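Local coordinates for uncharacterized protein YppE (PDB 2IM8) that is of unknown function but folds as a compact, almost wholly helical protein of a bacterial family not yet characterised, at residues Lys68-Lys72 with Glu73-Ala77; His92-His95 with Lys96-Lys100. All coordinates share one frame; numbering follows the deposited sequence.

In the fold
Both contacts are helix beginnings in a chain whose four helices, 3-29, 36-64, 72-91 and 96-121, gather into a helical bundle. Contact 1 comes first, where the loop after helix 36-64 turns into helix 72-91; contact 2 follows where the short loop after helix 72-91 opens helix 96-121. Contact 1 takes in the start of helix 72-91, and contact 2 opens just after its end; their centres lie about 24 Å apart, with nearest atoms about 9 Å from each other and no direct touch. In each, an apolar pair five residues apart spans the N-cap, and its members also touch neighbouring helices. The two sites therefore link local helix starts to the packing of the whole bundle.

Contact 1: Lys68-Lys72 with Glu73-Ala77; sequences KYVHK and EQIEA
Val-70, His-71 and Lys-72 meet Gln-74, Ile-75 and Glu-76 in a local N-terminal capping contact, at the point where the loop after helix 36-64 becomes helix 72-91. His-71 is the N-cap, and Gln-74, three residues on, turns its side chain back to the loop as in one half of a capping box. Its amide OE1 accepts the backbone N of His-71 at 3.2 Å, in the carbonyl plane and with an N-H...O angle of 154°. The reach comes from CG lying opposite the backbone N (chi1 -177°) and from a straight chain beyond it. NE2 of the same amide gives a hydrogen bond to a water that also donates to Tyr-69 O, so both ends of the amide are held and its rotation is fixed. A leucine in its place would probably leave His-71 N without its acceptor and this water without its donor. Val-70 and Ile-75 straddle the cap as a hydrophobic staple, CG2 of the valine lying 3.7 Å from CD1 of the isoleucine. This pair faces the protein interior: Val-70 also touches Ile-62, and Ile-75 packs on Trp-54, Ala-58 and Val-113. The first turn closes through Ile-75 N to His-71 O and a nearly straight bond from Glu-76 N to Lys-72 O, 2.9 Å. On the exposed side the Lys-72 chain, bent at chi3 (72°), crosses the Glu-76 carboxylate and brings CE to 3.4 Å from OE1. The charges stay beyond salt-bridge range, with NZ of Lys-72 and OE1 of Glu-76 4.2 Å apart, and are joined instead through a water that accepts from NZ at 3.1 Å and donates weakly to OE1.

Contact 2: His92-His95 with Lys96-Lys100; sequences HHIH and KKRFK
Phe-99 packs against Ile-94 and His-95 from the first turn of helix 96-121. Its CB lies 4.0 Å from Ile-94 CD1 and 3.7 Å from His-95 O, the carbonyl that also accepts Phe-99 N in a nearly straight bond of 3.0 Å. With CG set opposite the backbone N (chi1 -174°), the ring leads away from the loop and is buried among the helices. CD1 of Phe-99 is the ring atom nearest the loop, 4.1 Å from Ile-94 CD1, and that methyl sits at the ring edge close to its plane. Farther out the ring stacks with Tyr-24 and touches Ala-21 and Leu-85, bridging helices 3-29 and 72-91. Ile-94 brings only its outermost methyl to the helix: CG1 stands between the backbone N and the carbonyl carbon (chi1 62°), and the extended chi2 carries CD1 to 3.8 Å from Phe-99 CA and 3.9 Å from Arg-98 CG. The loop behind it is tied down by Gln-88, whose OE1 accepts the backbone N of both His-93 and Ile-94. With His-95 as the N-cap, this apolar pair, one residue before the cap and four after it, is characteristic of a hydrophobic staple at a helix N-terminus.

Contact 1: Lys68-Lys72 with Glu73-Ala77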
loop_
_atom_site.group_PDB
_atom_site.type_symbol
_atom_site.label_atom_id
_atom_site.label_comp_id
_atom_site.label_asym_id
_atom_site.label_seq_id
_atom_site.Cartn_x
_atom_site.Cartn_y
_atom_site.Cartn_z
ATOM N N LYS A 68 -2.683 1.702 19.934
ATOM C CA LYS A 68 -3.743 2.660 20.208
ATOM C C LYS A 68 -4.655 2.962 19.013
ATOM O O LYS A 68 -5.880 2.966 19.150
ATOM C CB LYS A 68 -3.105 3.959 20.715
ATOM C CG LYS A 68 -4.067 5.078 21.080
ATOM C CD LYS A 68 -4.800 4.825 22.391
ATOM C CE LYS A 68 -6.125 4.118 22.168
ATOM N NZ LYS A 68 -6.891 3.970 23.440
ATOM N N TYR A 69 -4.067 3.187 17.841
ATOM C CA TYR A 69 -4.857 3.547 16.665
ATOM C C TYR A 69 -4.900 2.617 15.451
ATOM O O TYR A 69 -5.393 3.018 14.400
ATOM C CB TYR A 69 -4.445 4.936 16.181
ATOM C CG TYR A 69 -4.539 6.010 17.237
ATOM C CD1 TYR A 69 -5.665 6.119 18.050
ATOM C CD2 TYR A 69 -3.521 6.945 17.394
ATOM C CE1 TYR A 69 -5.779 7.138 18.995
ATOM C CE2 TYR A 69 -3.620 7.967 18.333
ATOM C CZ TYR A 69 -4.754 8.057 19.130
ATOM O OH TYR A 69 -4.857 9.067 20.056
ATOM N N VAL A 70 -4.399 1.391 15.566
ATOM C CA VAL A 70 -4.451 0.470 14.429
ATOM C C VAL A 70 -4.947 -0.903 14.869
ATOM O O VAL A 70 -4.481 -1.441 15.871
ATOM C CB VAL A 70 -3.066 0.301 13.760
ATOM C CG1 VAL A 70 -2.068 -0.245 14.760
ATOM C CG2 VAL A 70 -3.173 -0.635 12.567
ATOM N N HIS A 71 -5.893 -1.462 14.116
ATOM C CA HIS A 71 -6.446 -2.776 14.436
ATOM C C HIS A 71 -6.394 -3.752 13.262
ATOM O O HIS A 71 -6.188 -3.347 12.117
ATOM C CB HIS A 71 -7.877 -2.611 14.943
ATOM C CG HIS A 71 -7.967 -1.780 16.183
ATOM N ND1 HIS A 71 -7.381 -2.159 17.373
ATOM C CD2 HIS A 71 -8.511 -0.561 16.404
ATOM C CE1 HIS A 71 -7.558 -1.208 18.273
ATOM N NE2 HIS A 71 -8.240 -0.227 17.710
ATOM N N LYS A 72 -6.593 -5.035 13.559
ATOM C CA LYS A 72 -6.530 -6.105 12.562
ATOM C C LYS A 72 -7.302 -5.903 11.250
ATOM O O LYS A 72 -6.728 -6.021 10.161
ATOM C CB LYS A 72 -6.975 -7.425 13.207
ATOM C CG LYS A 72 -6.600 -8.667 12.404
ATOM C CD LYS A 72 -7.306 -9.918 12.921
ATOM C CE LYS A 72 -8.799 -9.901 12.587
ATOM N NZ LYS A 72 -9.458 -11.208 12.891
ATOM N N GLU A 73 -8.600 -5.625 11.343
ATOM C CA GLU A 73 -9.416 -5.448 10.144
ATOM C C GLU A 73 -8.834 -4.402 9.202
ATOM O O GLU A 73 -8.876 -4.547 7.983
ATOM C CB GLU A 73 -10.843 -5.043 10.521
ATOM C CG GLU A 73 -11.564 -6.053 11.383
ATOM C CD GLU A 73 -11.234 -5.922 12.858
ATOM O OE1 GLU A 73 -10.338 -5.121 13.219
ATOM O OE2 GLU A 73 -11.881 -6.629 13.655
ATOM N N GLN A 74 -8.302 -3.342 9.789
ATOM C CA GLN A 74 -7.708 -2.248 9.040
ATOM C C GLN A 74 -6.497 -2.771 8.263
ATOM O O GLN A 74 -6.353 -2.511 7.070
ATOM C CB GLN A 74 -7.309 -1.164 10.037
ATOM C CG GLN A 74 -6.729 0.110 9.500
ATOM C CD GLN A 74 -6.540 1.112 10.626
ATOM O OE1 GLN A 74 -6.200 0.733 11.752
ATOM N NE2 GLN A 74 -6.758 2.388 10.335
ATOM N N ILE A 75 -5.647 -3.531 8.941
ATOM C CA ILE A 75 -4.459 -4.081 8.300
ATOM C C ILE A 75 -4.854 -5.017 7.167
ATOM O O ILE A 75 -4.352 -4.896 6.052
ATOM C CB ILE A 75 -3.574 -4.850 9.310
ATOM C CG1 ILE A 75 -2.992 -3.872 10.341
ATOM C CG2 ILE A 75 -2.435 -5.558 8.575
ATOM C CD1 ILE A 75 -2.149 -2.770 9.719
ATOM N N GLU A 76 -5.771 -5.934 7.456
ATOM C CA GLU A 76 -6.233 -6.907 6.465
ATOM C C GLU A 76 -6.833 -6.300 5.189
ATOM O O GLU A 76 -6.695 -6.869 4.104
ATOM C CB GLU A 76 -7.244 -7.860 7.115
ATOM C CG GLU A 76 -6.659 -8.687 8.256
ATOM C CD GLU A 76 -7.685 -9.605 8.914
ATOM O OE1 GLU A 76 -8.763 -9.114 9.319
ATOM O OE2 GLU A 76 -7.407 -10.817 9.034
ATOM N N ALA A 77 -7.477 -5.143 5.306
ATOM C CA ALA A 77 -8.100 -4.493 4.152
ATOM C C ALA A 77 -7.132 -3.886 3.123
ATOM O O ALA A 77 -7.501 -3.688 1.961
ATOM C CB ALA A 77 -9.062 -3.416 4.633
HETATM O O HOH W 1 -6.636 4.223 12.529
HETATM O O HOH W 2 -10.460 -11.961 10.060
#

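Contact 2: His92-His95 with Lys96-Lys100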
loop_
_atom_site.group_PDB
_atom_site.type_symbol
_atom_site.label_atom_id
_atom_site.label_comp_id
_atom_site.label_asym_id
_atom_site.label_seq_id
_atom_site.Cartn_x
_atom_site.Cartn_y
_atom_site.Cartn_z
ATOM N N HIS A 92 -5.691 1.968 -15.568
ATOM C CA HIS A 92 -6.639 3.039 -15.239
ATOM C C HIS A 92 -8.072 2.919 -15.758
ATOM O O HIS A 92 -8.613 3.867 -16.332
ATOM C CB HIS A 92 -6.059 4.382 -15.693
ATOM C CG HIS A 92 -5.705 4.429 -17.150
ATOM N ND1 HIS A 92 -6.651 4.564 -18.146
ATOM C CD2 HIS A 92 -4.507 4.360 -17.775
ATOM C CE1 HIS A 92 -6.047 4.577 -19.321
ATOM N NE2 HIS A 92 -4.747 4.454 -19.125
ATOM N N HIS A 93 -8.699 1.771 -15.550
ATOM C CA HIS A 93 -10.070 1.605 -16.006
ATOM C C HIS A 93 -11.058 2.246 -15.051
ATOM O O HIS A 93 -12.002 2.898 -15.485
ATOM C CB HIS A 93 -10.409 0.125 -16.164
ATOM C CG HIS A 93 -9.670 -0.542 -17.278
ATOM N ND1 HIS A 93 -9.659 -0.041 -18.564
ATOM C CD2 HIS A 93 -8.937 -1.680 -17.308
ATOM C CE1 HIS A 93 -8.950 -0.844 -19.338
ATOM N NE2 HIS A 93 -8.502 -1.847 -18.601
ATOM N N ILE A 94 -10.844 2.072 -13.749
ATOM C CA ILE A 94 -11.769 2.641 -12.770
ATOM C C ILE A 94 -11.758 4.169 -12.805
ATOM O O ILE A 94 -10.792 4.771 -13.260
ATOM C CB ILE A 94 -11.451 2.144 -11.349
ATOM C CG1 ILE A 94 -10.055 2.593 -10.927
ATOM C CG2 ILE A 94 -11.561 0.625 -11.306
ATOM C CD1 ILE A 94 -9.766 2.290 -9.470
ATOM N N HIS A 95 -12.838 4.790 -12.335
ATOM C CA HIS A 95 -12.954 6.251 -12.344
ATOM C C HIS A 95 -12.156 6.946 -11.243
ATOM O O HIS A 95 -11.756 6.322 -10.265
ATOM C CB HIS A 95 -14.425 6.663 -12.245
ATOM C CG HIS A 95 -15.264 6.168 -13.380
ATOM N ND1 HIS A 95 -14.975 6.457 -14.696
ATOM C CD2 HIS A 95 -16.370 5.386 -13.398
ATOM C CE1 HIS A 95 -15.867 5.873 -15.478
ATOM N NE2 HIS A 95 -16.724 5.216 -14.715
ATOM N N LYS A 96 -11.942 8.247 -11.426
ATOM C CA LYS A 96 -11.176 9.078 -10.496
ATOM C C LYS A 96 -11.581 8.941 -9.033
ATOM O O LYS A 96 -10.730 8.763 -8.170
ATOM C CB LYS A 96 -11.289 10.559 -10.893
ATOM C CG LYS A 96 -11.064 10.853 -12.378
ATOM C CD LYS A 96 -9.630 10.571 -12.811
ATOM C CE LYS A 96 -9.406 10.915 -14.278
ATOM N NZ LYS A 96 -10.235 10.078 -15.202
ATOM N N LYS A 97 -12.879 9.046 -8.757
ATOM C CA LYS A 97 -13.389 8.953 -7.391
ATOM C C LYS A 97 -13.011 7.650 -6.691
ATOM O O LYS A 97 -12.556 7.655 -5.548
ATOM C CB LYS A 97 -14.913 9.100 -7.385
ATOM C CG LYS A 97 -15.538 8.941 -6.008
ATOM C CD LYS A 97 -17.050 8.825 -6.105
ATOM C CE LYS A 97 -17.674 8.473 -4.756
ATOM N NZ LYS A 97 -17.660 9.602 -3.789
ATOM N N ARG A 98 -13.232 6.535 -7.374
ATOM C CA ARG A 98 -12.910 5.227 -6.828
ATOM C C ARG A 98 -11.398 5.092 -6.614
ATOM O O ARG A 98 -10.948 4.589 -5.581
ATOM C CB ARG A 98 -13.414 4.140 -7.783
ATOM C CG ARG A 98 -13.055 2.720 -7.398
ATOM C CD ARG A 98 -13.530 2.355 -6.001
ATOM N NE ARG A 98 -13.228 0.956 -5.713
ATOM C CZ ARG A 98 -13.174 0.440 -4.491
ATOM N NH1 ARG A 98 -13.402 1.207 -3.430
ATOM N NH2 ARG A 98 -12.887 -0.840 -4.327
ATOM N N PHE A 99 -10.611 5.539 -7.584
ATOM C CA PHE A 99 -9.164 5.441 -7.443
ATOM C C PHE A 99 -8.717 6.241 -6.221
ATOM O O PHE A 99 -7.845 5.800 -5.455
ATOM C CB PHE A 99 -8.450 5.980 -8.683
ATOM C CG PHE A 99 -6.963 5.778 -8.644
ATOM C CD1 PHE A 99 -6.401 4.566 -9.036
ATOM C CD2 PHE A 99 -6.128 6.765 -8.126
ATOM C CE1 PHE A 99 -5.022 4.338 -8.906
ATOM C CE2 PHE A 99 -4.758 6.548 -7.996
ATOM C CZ PHE A 99 -4.205 5.333 -8.385
ATOM N N LYS A 100 -9.311 7.419 -6.043
ATOM C CA LYS A 100 -8.969 8.265 -4.908
ATOM C C LYS A 100 -9.347 7.568 -3.604
ATOM O O LYS A 100 -8.562 7.559 -2.670
ATOM C CB LYS A 100 -9.678 9.628 -4.989
ATOM C CG LYS A 100 -9.329 10.559 -3.823
ATOM C CD LYS A 100 -9.940 11.952 -3.963
ATOM C CE LYS A 100 -9.574 12.846 -2.778
ATOM N NZ LYS A 100 -10.085 14.240 -2.920
#